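Local coordinates for protein glutamate racemase (Bacillus anthracis, PDB 2DWU) that belongs to the aspartate/glutamate/hydantoin racemase family and holds D-glutamic acid in a cleft between two halves, each built on a parallel beta sheet flanked by helices, at residues 8-14 against 70-76; 35-41 against 237-243; 116-122 against 142-148; 107-112 against 182-186. All coordinates share one frame; numbering follows the deposited sequence. Where two conformers were deposited one is given.

Interaction 1. Residues 8-14 against 70-76; sequences SVIGVLD and LKALVVA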
loop_
_atom_site.group_PDB
_atom_site.type_symbol
_atom_site.label_atom_id
_atom_site.label_comp_id
_atom_site.label_asym_id
_atom_site.label_seq_id
_atom_site.Cartn_x
_atom_site.Cartn_y
_atom_site.Cartn_z
ATOM N N SER B 8 -5.534 9.293 -21.527
ATOM C CA SER B 8 -5.143 10.206 -20.457
ATOM C C SER B 8 -3.826 9.806 -19.798
ATOM O O SER B 8 -3.460 8.637 -19.769
ATOM C CB SER B 8 -6.252 10.308 -19.409
ATOM O OG SER B 8 -6.578 9.046 -18.871
ATOM N N VAL B 9 -3.125 10.803 -19.274
ATOM C CA VAL B 9 -1.834 10.606 -18.640
ATOM C C VAL B 9 -1.807 10.957 -17.163
ATOM O O VAL B 9 -2.722 11.567 -16.642
ATOM C CB VAL B 9 -0.770 11.480 -19.334
ATOM C CG1 VAL B 9 -0.792 11.210 -20.847
ATOM C CG2 VAL B 9 -1.052 12.956 -19.065
ATOM N N ILE B 10 -0.743 10.519 -16.509
ATOM C CA ILE B 10 -0.539 10.844 -15.101
ATOM C C ILE B 10 0.383 12.070 -15.097
ATOM O O ILE B 10 1.518 11.984 -15.569
ATOM C CB ILE B 10 0.216 9.712 -14.354
ATOM C CG1 ILE B 10 -0.525 8.370 -14.491
ATOM C CG2 ILE B 10 0.421 10.110 -12.914
ATOM C CD1 ILE B 10 -1.895 8.376 -13.924
ATOM N N GLY B 11 -0.092 13.195 -14.565
ATOM C CA GLY B 11 0.772 14.370 -14.479
ATOM C C GLY B 11 1.630 14.208 -13.230
ATOM O O GLY B 11 1.120 13.750 -12.212
ATOM N N VAL B 12 2.919 14.528 -13.318
ATOM C CA VAL B 12 3.817 14.432 -12.145
ATOM C C VAL B 12 4.572 15.752 -12.046
ATOM O O VAL B 12 5.168 16.201 -13.036
ATOM C CB VAL B 12 4.844 13.266 -12.299
ATOM C CG1 VAL B 12 5.729 13.176 -11.041
ATOM C CG2 VAL B 12 4.120 11.932 -12.517
ATOM N N LEU B 13 4.530 16.402 -10.882
ATOM C CA LEU B 13 5.276 17.651 -10.740
ATOM C C LEU B 13 6.256 17.555 -9.570
ATOM O O LEU B 13 6.029 16.834 -8.583
ATOM C CB LEU B 13 4.330 18.862 -10.604
ATOM C CG LEU B 13 3.373 18.963 -9.416
ATOM C CD1 LEU B 13 4.133 19.422 -8.131
ATOM C CD2 LEU B 13 2.284 20.009 -9.751
ATOM N N ASP B 14 7.364 18.266 -9.717
ATOM C CA ASP B 14 8.415 18.245 -8.712
ATOM C C ASP B 14 9.196 19.537 -8.829
ATOM O O ASP B 14 9.066 20.257 -9.806
ATOM C CB ASP B 14 9.347 17.054 -8.982
ATOM C CG ASP B 14 10.473 16.971 -7.955
ATOM O OD1 ASP B 14 10.163 16.960 -6.741
ATOM O OD2 ASP B 14 11.662 16.942 -8.336
ATOM N N LEU B 70 -5.005 15.062 -18.363
ATOM C CA LEU B 70 -4.681 14.418 -17.086
ATOM C C LEU B 70 -5.780 13.560 -16.493
ATOM O O LEU B 70 -6.938 13.990 -16.407
ATOM C CB LEU B 70 -4.330 15.474 -16.020
ATOM C CG LEU B 70 -3.296 16.532 -16.400
ATOM C CD1 LEU B 70 -3.075 17.516 -15.237
ATOM C CD2 LEU B 70 -2.003 15.837 -16.778
ATOM N N LYS B 71 -5.425 12.360 -16.053
ATOM C CA LYS B 71 -6.402 11.512 -15.382
ATOM C C LYS B 71 -6.157 11.628 -13.877
ATOM O O LYS B 71 -7.041 11.361 -13.071
ATOM C CB LYS B 71 -6.307 10.035 -15.828
ATOM C CG LYS B 71 -5.094 9.254 -15.341
ATOM C CD LYS B 71 -5.283 7.699 -15.433
ATOM C CE LYS B 71 -5.354 7.177 -16.856
ATOM N NZ LYS B 71 -5.278 5.684 -16.912
ATOM N N ALA B 72 -4.947 12.057 -13.508
ATOM C CA ALA B 72 -4.570 12.209 -12.102
ATOM C C ALA B 72 -3.299 13.046 -12.026
ATOM O O ALA B 72 -2.569 13.149 -13.003
ATOM C CB ALA B 72 -4.320 10.824 -11.463
ATOM N N LEU B 73 -3.038 13.632 -10.854
ATOM C CA LEU B 73 -1.860 14.452 -10.630
ATOM C C LEU B 73 -1.100 13.899 -9.425
ATOM O O LEU B 73 -1.696 13.633 -8.381
ATOM C CB LEU B 73 -2.273 15.909 -10.331
ATOM C CG LEU B 73 -1.103 16.815 -9.898
ATOM C CD1 LEU B 73 -0.065 16.933 -11.033
ATOM C CD2 LEU B 73 -1.668 18.177 -9.523
ATOM N N VAL B 74 0.209 13.721 -9.585
ATOM C CA VAL B 74 1.061 13.278 -8.466
ATOM C C VAL B 74 2.010 14.435 -8.126
ATOM O O VAL B 74 2.719 14.968 -9.001
ATOM C CB VAL B 74 1.907 12.050 -8.840
ATOM C CG1 VAL B 74 2.899 11.716 -7.696
ATOM C CG2 VAL B 74 0.983 10.850 -9.092
ATOM N N VAL B 75 1.992 14.835 -6.854
ATOM C CA VAL B 75 2.893 15.882 -6.359
ATOM C C VAL B 75 4.031 15.038 -5.811
ATOM O O VAL B 75 3.980 14.501 -4.716
ATOM C CB VAL B 75 2.241 16.719 -5.232
ATOM C CG1 VAL B 75 3.236 17.803 -4.738
ATOM C CG2 VAL B 75 1.018 17.393 -5.774
ATOM N N ALA B 76 5.051 14.893 -6.635
ATOM C CA ALA B 76 6.187 14.057 -6.287
ATOM C C ALA B 76 7.129 14.659 -5.247
ATOM O O ALA B 76 7.896 13.932 -4.583
ATOM C CB ALA B 76 6.968 13.726 -7.572
#

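Interaction 2. Residues 35-41 against 237-243; sequences ICYIGDN and HRFFTTG. With K (potassium ion), chain G.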
loop_
_atom_site.group_PDB
_atom_site.type_symbol
_atom_site.label_atom_id
_atom_site.label_comp_id
_atom_site.label_asym_id
_atom_site.label_seq_id
_atom_site.Cartn_x
_atom_site.Cartn_y
_atom_site.Cartn_z
ATOM N N ILE B 35 3.401 8.750 -18.311
ATOM C CA ILE B 35 3.864 9.850 -17.482
ATOM C C ILE B 35 4.167 11.146 -18.232
ATOM O O ILE B 35 4.797 11.137 -19.295
ATOM C CB ILE B 35 5.150 9.428 -16.703
ATOM C CG1 ILE B 35 4.783 8.422 -15.606
ATOM C CG2 ILE B 35 5.860 10.651 -16.125
ATOM C CD1 ILE B 35 5.968 7.968 -14.822
ATOM N N CYS B 36 3.692 12.255 -17.670
ATOM C CA CYS B 36 3.965 13.600 -18.197
ATOM C C CYS B 36 4.510 14.301 -16.953
ATOM O O CYS B 36 3.755 14.635 -16.043
ATOM C CB CYS B 36 2.694 14.301 -18.656
ATOM S SG CYS B 36 3.045 15.909 -19.377
ATOM N N TYR B 37 5.819 14.505 -16.940
ATOM C CA TYR B 37 6.528 15.076 -15.796
ATOM C C TYR B 37 7.075 16.465 -15.985
ATOM O O TYR B 37 7.603 16.763 -17.043
ATOM C CB TYR B 37 7.717 14.146 -15.524
ATOM C CG TYR B 37 8.603 14.480 -14.342
ATOM C CD1 TYR B 37 8.536 13.720 -13.166
ATOM C CD2 TYR B 37 9.546 15.496 -14.420
ATOM C CE1 TYR B 37 9.413 13.966 -12.087
ATOM C CE2 TYR B 37 10.434 15.763 -13.331
ATOM C CZ TYR B 37 10.349 14.977 -12.176
ATOM O OH TYR B 37 11.232 15.182 -11.123
ATOM N N ILE B 38 6.952 17.306 -14.959
ATOM C CA ILE B 38 7.518 18.651 -15.019
ATOM C C ILE B 38 8.358 18.876 -13.757
ATOM O O ILE B 38 7.874 18.641 -12.635
ATOM C CB ILE B 38 6.414 19.773 -15.118
ATOM C CG1 ILE B 38 7.061 21.154 -14.910
ATOM C CG2 ILE B 38 5.302 19.559 -14.094
ATOM C CD1 ILE B 38 8.104 21.517 -15.966
ATOM N N GLY B 39 9.615 19.279 -13.953
ATOM C CA GLY B 39 10.506 19.569 -12.828
ATOM C C GLY B 39 10.906 21.025 -12.943
ATOM O O GLY B 39 11.378 21.461 -14.011
ATOM N N ASP B 40 10.720 21.794 -11.868
ATOM C CA ASP B 40 11.030 23.235 -11.896
ATOM C C ASP B 40 12.478 23.510 -11.497
ATOM O O ASP B 40 12.746 24.313 -10.591
ATOM C CB ASP B 40 10.067 23.958 -10.952
ATOM C CG ASP B 40 10.068 25.489 -11.117
ATOM O OD1 ASP B 40 10.605 25.988 -12.124
ATOM O OD2 ASP B 40 9.499 26.175 -10.223
ATOM N N ASN B 41 13.419 22.890 -12.204
ATOM C CA ASN B 41 14.816 23.047 -11.843
ATOM C C ASN B 41 15.320 24.482 -11.729
ATOM O O ASN B 41 16.206 24.769 -10.913
ATOM C CB ASN B 41 15.700 22.281 -12.822
ATOM C CG ASN B 41 15.438 20.802 -12.777
ATOM O OD1 ASN B 41 14.460 20.314 -13.348
ATOM N ND2 ASN B 41 16.297 20.076 -12.076
ATOM N N HIS B 237 6.748 8.089 -22.120
ATOM C CA HIS B 237 6.712 9.142 -21.105
ATOM C C HIS B 237 7.402 10.395 -21.602
ATOM O O HIS B 237 8.337 10.296 -22.419
ATOM C CB HIS B 237 7.437 8.617 -19.867
ATOM C CG HIS B 237 6.954 7.271 -19.469
ATOM N ND1 HIS B 237 5.640 7.040 -19.128
ATOM C CD2 HIS B 237 7.558 6.063 -19.496
ATOM C CE1 HIS B 237 5.457 5.744 -18.964
ATOM N NE2 HIS B 237 6.606 5.127 -19.182
ATOM N N ARG B 238 6.959 11.547 -21.106
ATOM C CA ARG B 238 7.546 12.828 -21.494
ATOM C C ARG B 238 7.998 13.563 -20.246
ATOM O O ARG B 238 7.257 13.610 -19.238
ATOM C CB ARG B 238 6.521 13.713 -22.215
ATOM C CG ARG B 238 6.000 13.188 -23.545
ATOM C CD ARG B 238 7.045 13.266 -24.636
ATOM N NE ARG B 238 7.541 14.628 -24.903
ATOM C CZ ARG B 238 6.883 15.589 -25.552
ATOM N NH1 ARG B 238 5.656 15.379 -26.030
ATOM N NH2 ARG B 238 7.469 16.768 -25.744
ATOM N N PHE B 239 9.182 14.166 -20.324
ATOM C CA PHE B 239 9.713 14.925 -19.188
ATOM C C PHE B 239 9.994 16.358 -19.627
ATOM O O PHE B 239 10.452 16.601 -20.757
ATOM C CB PHE B 239 10.991 14.271 -18.669
ATOM C CG PHE B 239 10.767 12.904 -18.100
ATOM C CD1 PHE B 239 10.626 12.731 -16.723
ATOM C CD2 PHE B 239 10.666 11.798 -18.938
ATOM C CE1 PHE B 239 10.385 11.466 -16.186
ATOM C CE2 PHE B 239 10.421 10.517 -18.413
ATOM C CZ PHE B 239 10.280 10.357 -17.021
ATOM N N PHE B 240 9.695 17.305 -18.747
ATOM C CA PHE B 240 9.890 18.719 -19.026
ATOM C C PHE B 240 10.619 19.375 -17.860
ATOM O O PHE B 240 10.416 18.994 -16.703
ATOM C CB PHE B 240 8.530 19.387 -19.220
ATOM C CG PHE B 240 7.750 18.851 -20.383
ATOM C CD1 PHE B 240 7.992 19.325 -21.673
ATOM C CD2 PHE B 240 6.788 17.869 -20.194
ATOM C CE1 PHE B 240 7.281 18.822 -22.764
ATOM C CE2 PHE B 240 6.070 17.354 -21.285
ATOM C CZ PHE B 240 6.325 17.840 -22.574
ATOM N N THR B 241 11.460 20.360 -18.159
ATOM C CA THR B 241 12.203 21.048 -17.099
ATOM C C THR B 241 12.297 22.530 -17.388
ATOM O O THR B 241 12.278 22.961 -18.553
ATOM C CB THR B 241 13.628 20.498 -16.961
ATOM O OG1 THR B 241 14.314 21.216 -15.923
ATOM C CG2 THR B 241 14.410 20.686 -18.262
ATOM N N THR B 242 12.373 23.322 -16.324
ATOM C CA THR B 242 12.496 24.762 -16.499
ATOM C C THR B 242 13.971 25.147 -16.492
ATOM O O THR B 242 14.315 26.300 -16.769
ATOM C CB THR B 242 11.805 25.552 -15.389
ATOM O OG1 THR B 242 12.291 25.099 -14.116
ATOM C CG2 THR B 242 10.272 25.412 -15.482
ATOM N N GLY B 243 14.842 24.198 -16.166
ATOM C CA GLY B 243 16.263 24.486 -16.160
ATOM C C GLY B 243 16.919 23.993 -17.429
ATOM O O GLY B 243 16.271 23.853 -18.458
HETATM K K K G . 12.544 28.204 -18.125
HETATM O O HOH W 1 10.435 28.912 -16.190
HETATM O O HOH W 2 11.874 31.138 -16.856
#

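Interaction 3. Residues 116-122 against 142-148; sequences IGVIGTV and KVHSHAC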
loop_
_atom_site.group_PDB
_atom_site.type_symbol
_atom_site.label_atom_id
_atom_site.label_comp_id
_atom_site.label_asym_id
_atom_site.label_seq_id
_atom_site.Cartn_x
_atom_site.Cartn_y
_atom_site.Cartn_z
ATOM N N ILE B 116 7.837 6.434 15.090
ATOM C CA ILE B 116 8.246 6.704 13.718
ATOM C C ILE B 116 9.092 7.947 13.539
ATOM O O ILE B 116 8.792 8.985 14.105
ATOM C CB ILE B 116 6.959 6.846 12.899
ATOM C CG1 ILE B 116 6.161 5.526 12.971
ATOM C CG2 ILE B 116 7.279 7.166 11.435
ATOM C CD1 ILE B 116 4.709 5.674 12.561
ATOM N N GLY B 117 10.187 7.831 12.786
ATOM C CA GLY B 117 10.978 9.015 12.512
ATOM C C GLY B 117 10.683 9.468 11.077
ATOM O O GLY B 117 10.220 8.684 10.254
ATOM N N VAL B 118 10.901 10.740 10.785
ATOM C CA VAL B 118 10.768 11.202 9.398
ATOM C C VAL B 118 11.733 12.348 9.199
ATOM O O VAL B 118 11.886 13.210 10.068
ATOM C CB VAL B 118 9.345 11.642 9.003
ATOM C CG1 VAL B 118 8.862 12.788 9.895
ATOM C CG2 VAL B 118 9.347 12.065 7.522
ATOM N N ILE B 119 12.401 12.331 8.049
ATOM C CA ILE B 119 13.395 13.339 7.689
ATOM C C ILE B 119 12.994 13.987 6.375
ATOM O O ILE B 119 12.336 13.359 5.531
ATOM C CB ILE B 119 14.833 12.748 7.565
ATOM C CG1 ILE B 119 14.859 11.522 6.638
ATOM C CG2 ILE B 119 15.317 12.386 8.989
ATOM C CD1 ILE B 119 16.275 11.069 6.287
ATOM N N GLY B 120 13.367 15.249 6.204
ATOM C CA GLY B 120 13.003 15.938 4.977
ATOM C C GLY B 120 13.531 17.344 5.011
ATOM O O GLY B 120 14.345 17.685 5.883
ATOM N N THR B 121 13.089 18.168 4.067
ATOM C CA THR B 121 13.558 19.557 4.012
ATOM C C THR B 121 12.970 20.370 5.152
ATOM O O THR B 121 12.041 19.947 5.827
ATOM C CB THR B 121 13.082 20.278 2.728
ATOM O OG1 THR B 121 11.640 20.335 2.743
ATOM C CG2 THR B 121 13.575 19.573 1.470
ATOM N N VAL B 122 13.532 21.552 5.360
ATOM C CA VAL B 122 13.005 22.414 6.389
ATOM C C VAL B 122 11.520 22.712 6.126
ATOM O O VAL B 122 10.704 22.665 7.044
ATOM C CB VAL B 122 13.804 23.711 6.452
ATOM C CG1 VAL B 122 13.074 24.712 7.315
ATOM C CG2 VAL B 122 15.189 23.427 7.009
ATOM N N LYS B 142 4.147 7.965 18.274
ATOM C CA LYS B 142 5.134 8.954 18.662
ATOM C C LYS B 142 5.889 9.234 17.358
ATOM O O LYS B 142 6.415 8.302 16.725
ATOM C CB LYS B 142 6.100 8.384 19.697
ATOM C CG LYS B 142 7.109 9.414 20.188
ATOM C CD LYS B 142 6.417 10.651 20.749
ATOM C CE LYS B 142 7.440 11.599 21.399
ATOM N NZ LYS B 142 6.864 12.909 21.807
ATOM N N VAL B 143 5.936 10.498 16.962
ATOM C CA VAL B 143 6.580 10.888 15.712
ATOM C C VAL B 143 7.722 11.847 15.984
ATOM O O VAL B 143 7.549 12.860 16.676
ATOM C CB VAL B 143 5.560 11.582 14.752
ATOM C CG1 VAL B 143 6.194 11.840 13.347
ATOM C CG2 VAL B 143 4.297 10.702 14.593
ATOM N N HIS B 144 8.893 11.522 15.445
ATOM C CA HIS B 144 10.068 12.380 15.602
ATOM C C HIS B 144 10.388 12.914 14.221
ATOM O O HIS B 144 10.762 12.131 13.350
ATOM C CB HIS B 144 11.238 11.557 16.113
ATOM C CG HIS B 144 11.039 11.054 17.513
ATOM N ND1 HIS B 144 11.105 11.886 18.611
ATOM C CD2 HIS B 144 10.738 9.820 17.986
ATOM C CE1 HIS B 144 10.850 11.179 19.705
ATOM N NE2 HIS B 144 10.622 9.926 19.355
ATOM N N SER B 145 10.261 14.229 14.042
ATOM C CA SER B 145 10.477 14.870 12.743
ATOM C C SER B 145 11.731 15.738 12.766
ATOM O O SER B 145 11.856 16.639 13.597
ATOM C CB SER B 145 9.236 15.692 12.391
ATOM O OG SER B 145 8.095 14.848 12.425
ATOM N N HIS B 146 12.657 15.460 11.843
ATOM C CA HIS B 146 13.944 16.165 11.782
ATOM C C HIS B 146 14.361 16.654 10.391
ATOM O O HIS B 146 14.503 15.855 9.457
ATOM C CB HIS B 146 15.039 15.236 12.327
ATOM C CG HIS B 146 16.425 15.795 12.225
ATOM N ND1 HIS B 146 16.836 16.909 12.923
ATOM C CD2 HIS B 146 17.495 15.393 11.498
ATOM C CE1 HIS B 146 18.096 17.172 12.630
ATOM N NE2 HIS B 146 18.520 16.269 11.765
ATOM N N ALA B 147 14.596 17.956 10.263
ATOM C CA ALA B 147 15.012 18.521 8.968
ATOM C C ALA B 147 16.468 18.139 8.717
ATOM O O ALA B 147 17.292 18.182 9.636
ATOM C CB ALA B 147 14.877 20.027 8.989
ATOM N N CYS B 148 16.789 17.791 7.464
ATOM C CA CYS B 148 18.149 17.399 7.047
ATOM C C CYS B 148 18.406 18.243 5.797
ATOM O O CYS B 148 18.498 17.721 4.685
ATOM C CB CYS B 148 18.184 15.908 6.695
ATOM S SG CYS B 148 17.817 14.837 8.109
#

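Interaction 4. Residues 107-112 against 182-186; sequences AIKVTK and DTLIL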
loop_
_atom_site.group_PDB
_atom_site.type_symbol
_atom_site.label_atom_id
_atom_site.label_comp_id
_atom_site.label_asym_id
_atom_site.label_seq_id
_atom_site.Cartn_x
_atom_site.Cartn_y
_atom_site.Cartn_z
ATOM N N ALA B 107 4.206 3.650 6.988
ATOM C CA ALA B 107 4.895 3.641 8.281
ATOM C C ALA B 107 4.016 2.952 9.331
ATOM O O ALA B 107 4.512 2.173 10.157
ATOM C CB ALA B 107 5.215 5.089 8.705
ATOM N N ILE B 108 2.718 3.233 9.300
ATOM C CA ILE B 108 1.782 2.608 10.246
ATOM C C ILE B 108 1.747 1.096 9.996
ATOM O O ILE B 108 1.659 0.293 10.930
ATOM C CB ILE B 108 0.363 3.236 10.092
ATOM C CG1 ILE B 108 0.399 4.650 10.701
ATOM C CG2 ILE B 108 -0.708 2.406 10.804
ATOM C CD1 ILE B 108 -0.883 5.435 10.533
ATOM N N LYS B 109 1.830 0.696 8.731
ATOM C CA LYS B 109 1.818 -0.727 8.410
ATOM C C LYS B 109 3.055 -1.480 8.933
ATOM O O LYS B 109 2.945 -2.609 9.436
ATOM C CB LYS B 109 1.698 -0.900 6.883
ATOM C CG LYS B 109 1.718 -2.368 6.443
ATOM C CD LYS B 109 1.750 -2.478 4.923
ATOM C CE LYS B 109 2.261 -3.839 4.477
ATOM N NZ LYS B 109 3.013 -3.690 3.191
ATOM N N VAL B 110 4.238 -0.863 8.856
ATOM C CA VAL B 110 5.447 -1.562 9.257
ATOM C C VAL B 110 5.909 -1.386 10.696
ATOM O O VAL B 110 6.691 -2.215 11.177
ATOM C CB VAL B 110 6.655 -1.227 8.325
ATOM C CG1 VAL B 110 6.283 -1.488 6.898
ATOM C CG2 VAL B 110 7.106 0.202 8.507
ATOM N N THR B 111 5.433 -0.355 11.382
ATOM C CA THR B 111 5.896 -0.148 12.758
ATOM C C THR B 111 5.325 -1.202 13.683
ATOM O O THR B 111 4.188 -1.654 13.521
ATOM C CB THR B 111 5.531 1.275 13.298
ATOM O OG1 THR B 111 6.150 1.501 14.582
ATOM C CG2 THR B 111 4.030 1.436 13.437
ATOM N N LYS B 112 6.158 -1.617 14.630
ATOM C CA LYS B 112 5.738 -2.584 15.626
ATOM C C LYS B 112 5.575 -1.850 16.963
ATOM O O LYS B 112 4.718 -2.219 17.765
ATOM C CB LYS B 112 6.775 -3.701 15.773
ATOM C CG LYS B 112 6.946 -4.582 14.532
ATOM C CD LYS B 112 7.863 -5.768 14.844
ATOM C CE LYS B 112 8.088 -6.657 13.623
ATOM N NZ LYS B 112 8.762 -5.920 12.500
ATOM N N ASP B 182 11.420 2.688 15.218
ATOM C CA ASP B 182 11.675 1.434 14.530
ATOM C C ASP B 182 11.324 1.572 13.046
ATOM O O ASP B 182 11.405 0.610 12.296
ATOM C CB ASP B 182 10.908 0.248 15.169
ATOM C CG ASP B 182 9.391 0.330 14.998
ATOM O OD1 ASP B 182 8.867 1.304 14.412
ATOM O OD2 ASP B 182 8.722 -0.623 15.477
ATOM N N THR B 183 10.965 2.788 12.642
ATOM C CA THR B 183 10.566 3.078 11.263
ATOM C C THR B 183 11.046 4.490 10.903
ATOM O O THR B 183 10.992 5.379 11.740
ATOM C CB THR B 183 9.010 3.019 11.179
ATOM O OG1 THR B 183 8.566 1.714 11.591
ATOM C CG2 THR B 183 8.519 3.310 9.746
ATOM N N LEU B 184 11.530 4.700 9.674
ATOM C CA LEU B 184 11.987 6.022 9.248
ATOM C C LEU B 184 11.427 6.298 7.859
ATOM O O LEU B 184 11.652 5.517 6.933
ATOM C CB LEU B 184 13.525 6.090 9.165
ATOM C CG LEU B 184 13.993 7.417 8.536
ATOM C CD1 LEU B 184 13.853 8.519 9.553
ATOM C CD2 LEU B 184 15.438 7.301 8.038
ATOM N N ILE B 185 10.695 7.394 7.725
ATOM C CA ILE B 185 10.157 7.783 6.429
ATOM C C ILE B 185 11.145 8.710 5.723
ATOM O O ILE B 185 11.576 9.730 6.294
ATOM C CB ILE B 185 8.821 8.522 6.589
ATOM C CG1 ILE B 185 7.788 7.601 7.258
ATOM C CG2 ILE B 185 8.326 9.018 5.187
ATOM C CD1 ILE B 185 6.498 8.335 7.683
ATOM N N LEU B 186 11.547 8.348 4.504
ATOM C CA LEU B 186 12.421 9.221 3.714
ATOM C C LEU B 186 11.502 10.271 3.071
ATOM O O LEU B 186 11.013 10.089 1.940
ATOM C CB LEU B 186 13.129 8.405 2.630
ATOM C CG LEU B 186 13.980 7.246 3.110
ATOM C CD1 LEU B 186 14.722 6.608 1.905
ATOM C CD2 LEU B 186 15.006 7.746 4.145
HETATM O O HOH W 3 9.316 -1.474 11.605
#

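Interaction 1. Residues 8-14 against 70-76
L13 and V75 run side by side and point the same way, with L13 CD1 3.9 Å from V75 CG1, while L13 CD2 slants across L73 CD1. A first torsion of 62° sets L13 CG between its backbone N and carbonyl carbon, spreading the two methyls over both partners. On the reverse face V12 CG1 presses on A76 CB at 3.7 Å, and I10 CG2 meets V74 CG2 at 3.9 Å. Two inner, neighbouring parallel strands of a six-stranded alpha/beta sheet are joined: helix 51-65 packs on the L13 and L73 face, helix 211-226 on that of I10 and V74. The backbones interlock through G11, whose N reaches A72 O at 2.9 Å and whose O accepts from V74 N at 2.8 Å. Solvent comes closer at the start of the strands, where V9 and L70 are partly exposed yet still meet through CG2 and CD2 at 3.8 Å. The chain turns a corner at K71, whose N bonds to V9 O and whose NZ turns to E33 and I228 O. At the other end D14, in the D-glutamic acid pocket, bonds weakly to the ligand through OD1, while OD2 accepts from the backbone N of G16 and G19.

Interaction 2. Residues 35-41 against 237-243
A potassium site lies where two parallel strands end, just past the pairing of G39 with T241: the carbonyl O of T242 binds the ion at 2.9 Å, alongside two waters, V265 O and D266 OD2. The same threonine closes the contact through its side chain. A first torsion of 54° tucks OG1 back over the main chain, from where it donates to D40 OD1 at 2.8 Å, on that oxygen's lone pair directed away from OD2. D40 OD2 is left to R43 and the hydroxyl of Y46, and T242 OG1 in turn accepts from E42 N. One residue earlier, T241 OG1 takes the backbone N of G243 at 3.0 Å, an ST turn where the chain leaves the strand. At the opposite end, H237 substitutes a ring nitrogen for a backbone acceptor: I35 N donates to ND1 at 2.9 Å, lying 8° out of the imidazole plane. Between these ends the backbone bonds alternate regularly, as from Y37 N to R238 O. Y37 and F239 share one face, the rings oblique at 44° and Y37 CB 3.4 Å from F239 CD1; on the other, C36 SG lies at the edge of the F240 ring, 3.9 Å from CE2, and within strand 238-241 the same ring lays CZ against a face of the R238 guanidinium, which also bridges to D263. Strand 9-14 flanks strand 35-39 on the side away from 238-241, helix 20-29 packs on I35, H237 and F239, and helix 51-65 lies over C36, I38 and D40.

Interaction 3. Residues 116-122 against 142-148
I119 holds CG1 close to both its N and its C (chi1 52°), which leaves CG2 anti to the carbonyl carbon and brings that methyl to C148 SG. V122, with CG1 opposite its backbone N at 168°, likewise directs CG2 at A147 CB, 3.9 Å away. Both pairs sit at the C-terminal end of two neighbouring parallel strands, 115-120 and 142-147, which helices 122-127 and 129-137 connect as a beta-alpha-beta crossover. Strand 142-147 is the outermost of its four-stranded sheet within the chain, consistent with the partial exposure of several of its side chains, while most of those opposite are buried.

Side chains interlock little here, and the strands are held chiefly by their backbones. I116 is gripped twice, its N donating to K142 O at 2.9 Å and its O accepting from H144 N at 2.9 Å. V118 repeats the pattern, with N to H144 O at 2.9 Å and O to H146 N at 3.0 Å. The series then slackens: G120 N reaches H146 O only weakly, at 3.5 Å. Beyond it T121 leaves the strand and caps the next helix, its OG1 bonding to T124 N and also to the hydroxyl of T79, and it touches the bound D-glutamic acid. Helix 129-137 covers the I116, V118 and V143 face; helix 162-177 lies against I119, H144 and H146. After the weak bond the pairing recovers in a firm last one, with C148 N 2.9 Å from G120 O, and beside it I119 CG2 rests 3.6 Å from C148 SG.

Interaction 4. Residues 107-112 against 182-186
D182 accepts hydrogen bonds from T111 and K112, at the end of helix 100-110, with both oxygens of its carboxylate. OD1 accepts from T111 OG1 at 2.7 Å on the lone pair facing the other oxygen, and it accepts a second hydrogen bond from T183 OG1 at 2.9 Å, which comes from above the carboxylate plane, 51° out of it. OD2 accepts the backbone N of K112 at 2.9 Å, again on the syn side, and that of K113 as well. A carboxylate thus collects amide hydrogens just past the helix, where the chain has left helical angles. T111 OG1 does double duty, donating to D182 while accepting from G114 N. The T111 amide still closes the last turn on A107 O at 3.0 Å. A water lies between the loop and the strand, 2.8 Å from V110 O and 3.0 Å from D182 O, within hydrogen-bonding distance of both carbonyl oxygens.

Along the helix from this polar end the contact is apolar. T183 has its methyl anti to the backbone N and its hydroxyl turned to D182 (chi1 -59°), which lets CG2 meet V110 CG2 at 3.6 Å. Farther along, A107 CB presses on I185 CD1 at 3.6 Å. Helix 100-110 thus lies over strand 183-187, with I209 of strand 207-210 touching A107 and V110, I116 of strand 115-120 touching A107 and I185, and R28 and E214 of the second subunit binding K109 on the helix.

In the fold
Interactions 1 and 2 are buried and share a six-stranded sheet, where strands 9-14 and 35-39 are neighbours joined by backbone bonds between V12 and both C36 and I38. Interactions 3 and 4, partly buried, share the four-stranded sheet on the opposite side of the chain's centre, with G117 bonded to T183 and I185. Three of the four pair parallel strands; interaction 4 instead lays a helix end on a strand, so side-chain carboxylate bonds take over from backbone ones. Apolar side chains dominate interaction 1, whereas a metal and aromatic rings mark interaction 2. D14 and T121 bring interactions 1 and 3, about 26 Å apart between centres, to one D-glutamic acid.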